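Local coordinates for protein serpin (Taeniopygia guttata, PDB 5HGC) that probably inhibits serine proteases as a member of the serpin family and binds a cortisol-type steroid, at residues M100-T106 against V166-F172. Residues are numbered along the deposited sequence; the frame is centred on the assembly and turned at random.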
loop_
_atom_site.group_PDB
_atom_site.type_symbol
_atom_site.label_atom_id
_atom_site.label_comp_id
_atom_site.label_asym_id
_atom_site.label_seq_id
_atom_site.Cartn_x
_atom_site.Cartn_y
_atom_site.Cartn_z
ATOM N N MET A 100 0.573 6.720 8.258
ATOM C CA MET A 100 -0.101 7.108 9.499
ATOM C C MET A 100 -1.384 6.341 9.751
ATOM O O MET A 100 -2.153 6.057 8.817
ATOM C CB MET A 100 -0.350 8.604 9.501
ATOM C CG MET A 100 0.950 9.406 9.548
ATOM S SD MET A 100 1.048 11.073 8.801
ATOM C CE MET A 100 0.657 10.857 7.047
ATOM N N ASN A 101 -1.559 5.998 11.029
ATOM C CA ASN A 101 -2.710 5.308 11.625
ATOM C C ASN A 101 -3.361 6.243 12.612
ATOM O O ASN A 101 -2.649 6.886 13.388
ATOM C CB ASN A 101 -2.204 4.163 12.480
ATOM C CG ASN A 101 -1.683 3.038 11.655
ATOM O OD1 ASN A 101 -2.191 2.790 10.533
ATOM N ND2 ASN A 101 -0.652 2.345 12.172
ATOM N N ALA A 102 -4.684 6.356 12.577
ATOM C CA ALA A 102 -5.423 7.122 13.578
ATOM C C ALA A 102 -6.722 6.405 13.879
ATOM O O ALA A 102 -7.246 5.683 13.018
ATOM C CB ALA A 102 -5.663 8.566 13.164
ATOM N N ILE A 103 -7.169 6.549 15.136
ATOM C CA ILE A 103 -8.496 6.152 15.562
ATOM C C ILE A 103 -9.330 7.311 16.051
ATOM O O ILE A 103 -8.826 8.206 16.705
ATOM C CB ILE A 103 -8.538 4.969 16.543
ATOM C CG1 ILE A 103 -7.804 5.271 17.845
ATOM C CG2 ILE A 103 -7.966 3.754 15.874
ATOM C CD1 ILE A 103 -8.030 4.271 18.982
ATOM N N PHE A 104 -10.596 7.305 15.659
ATOM C CA PHE A 104 -11.571 8.289 16.097
ATOM C C PHE A 104 -12.647 7.524 16.857
ATOM O O PHE A 104 -13.350 6.676 16.260
ATOM C CB PHE A 104 -12.093 9.061 14.888
ATOM C CG PHE A 104 -11.017 9.806 14.175
ATOM C CD1 PHE A 104 -10.249 9.170 13.132
ATOM C CD2 PHE A 104 -10.710 11.153 14.539
ATOM C CE1 PHE A 104 -9.218 9.889 12.475
ATOM C CE2 PHE A 104 -9.701 11.873 13.868
ATOM C CZ PHE A 104 -8.952 11.235 12.844
ATOM N N VAL A 105 -12.682 7.715 18.177
ATOM C CA VAL A 105 -13.523 6.865 19.055
ATOM C C VAL A 105 -14.619 7.772 19.615
ATOM O O VAL A 105 -14.352 8.951 19.976
ATOM C CB VAL A 105 -12.736 6.190 20.218
ATOM C CG1 VAL A 105 -13.613 5.215 21.054
ATOM C CG2 VAL A 105 -11.568 5.393 19.664
ATOM N N THR A 106 -15.854 7.252 19.663
ATOM C CA THR A 106 -16.959 7.996 20.275
ATOM C C THR A 106 -16.603 8.480 21.679
ATOM O O THR A 106 -16.034 7.724 22.489
ATOM C CB THR A 106 -18.256 7.194 20.319
ATOM O OG1 THR A 106 -19.182 7.889 21.147
ATOM C CG2 THR A 106 -18.053 5.804 20.877
ATOM N N VAL A 166 -19.076 3.982 16.373
ATOM C CA VAL A 166 -18.404 3.748 17.627
ATOM C C VAL A 166 -16.918 4.145 17.445
ATOM O O VAL A 166 -16.408 5.005 18.169
ATOM C CB VAL A 166 -18.654 2.291 18.059
ATOM C CG1 VAL A 166 -17.796 1.902 19.232
ATOM C CG2 VAL A 166 -20.121 2.109 18.452
ATOM N N MET A 167 -16.255 3.545 16.442
ATOM C CA MET A 167 -14.828 3.799 16.135
ATOM C C MET A 167 -14.560 3.748 14.632
ATOM O O MET A 167 -14.989 2.815 13.936
ATOM C CB MET A 167 -13.938 2.797 16.878
ATOM C CG MET A 167 -12.506 2.782 16.409
ATOM S SD MET A 167 -11.420 1.872 17.509
ATOM C CE MET A 167 -12.033 0.213 17.323
ATOM N N LEU A 168 -13.902 4.790 14.156
ATOM C CA LEU A 168 -13.317 4.873 12.849
ATOM C C LEU A 168 -11.800 4.572 12.931
ATOM O O LEU A 168 -11.059 5.272 13.616
ATOM C CB LEU A 168 -13.550 6.292 12.300
ATOM C CG LEU A 168 -12.851 6.590 10.965
ATOM C CD1 LEU A 168 -13.363 5.675 9.848
ATOM C CD2 LEU A 168 -12.965 8.034 10.532
ATOM N N LEU A 169 -11.330 3.528 12.256
ATOM C CA LEU A 169 -9.864 3.307 12.091
ATOM C C LEU A 169 -9.465 3.900 10.773
ATOM O O LEU A 169 -9.963 3.468 9.740
ATOM C CB LEU A 169 -9.521 1.822 12.131
ATOM C CG LEU A 169 -8.073 1.379 11.913
ATOM C CD1 LEU A 169 -7.085 1.898 12.952
ATOM C CD2 LEU A 169 -8.085 -0.143 11.918
ATOM N N ALA A 170 -8.621 4.920 10.804
ATOM C CA ALA A 170 -8.082 5.516 9.572
ATOM C C ALA A 170 -6.585 5.095 9.296
ATOM O O ALA A 170 -5.725 5.278 10.183
ATOM C CB ALA A 170 -8.192 7.026 9.634
ATOM N N SER A 171 -6.273 4.520 8.108
ATOM C CA SER A 171 -4.863 4.537 7.653
ATOM C C SER A 171 -4.721 5.254 6.340
ATOM O O SER A 171 -5.527 5.080 5.407
ATOM C CB SER A 171 -4.170 3.178 7.630
ATOM O OG SER A 171 -4.751 2.420 6.596
ATOM N N PHE A 172 -3.686 6.082 6.275
ATOM C CA PHE A 172 -3.472 6.842 5.097
ATOM C C PHE A 172 -1.989 7.037 4.881
ATOM O O PHE A 172 -1.204 6.989 5.814
ATOM C CB PHE A 172 -4.229 8.159 5.174
ATOM C CG PHE A 172 -3.985 8.922 6.440
ATOM C CD1 PHE A 172 -4.613 8.541 7.654
ATOM C CD2 PHE A 172 -3.136 10.045 6.444
ATOM C CE1 PHE A 172 -4.373 9.268 8.830
ATOM C CE2 PHE A 172 -2.919 10.777 7.628
ATOM C CZ PHE A 172 -3.528 10.389 8.811
#
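Antiparallel strands satisfy their backbones by alternation, as in 100-106 against 167-172, whose N-to-C directions lie at 173° to each other. Every second residue turns both its NH and its C=O across. Ala102 N donates a hydrogen bond to Ala170 O at 2.8 Å and Ala102 O accepts one from Ala170 N at 2.7 Å; Met100 with Phe172 and Phe104 with Leu168 form the same reciprocal pairs. A seventh hydrogen bond, Thr106 N to Val166 O (2.8 Å), closes the end. The backbone groups of the intervening Ile103 and Val105 point away from this partner and hydrogen-bond to strand 126-130, and Met167 pairs likewise with Ser315. Carbonyls already engaged also receive CA-H...O contacts, as from Ile103 CA to Leu168 O (3.3 Å). Among side chains, Ser171 OG is hydrogen-bonded to His319 ND1, and Thr106 OG1 to Ala108 N. On one face Met100 CB lies over the Phe172 ring, 4.0 Å from its centroid, in a CH-pi contact; on the other, Ile103 CG2 touches Leu169 CD1 at 3.6 Å. The pair belongs to beta-sheet A of the serpin fold, between strands 126-130 and 316-325; helix 135-149 packs on the Phe104 and Phe172 face, helix 39-52 on that of Asn101 and Leu169.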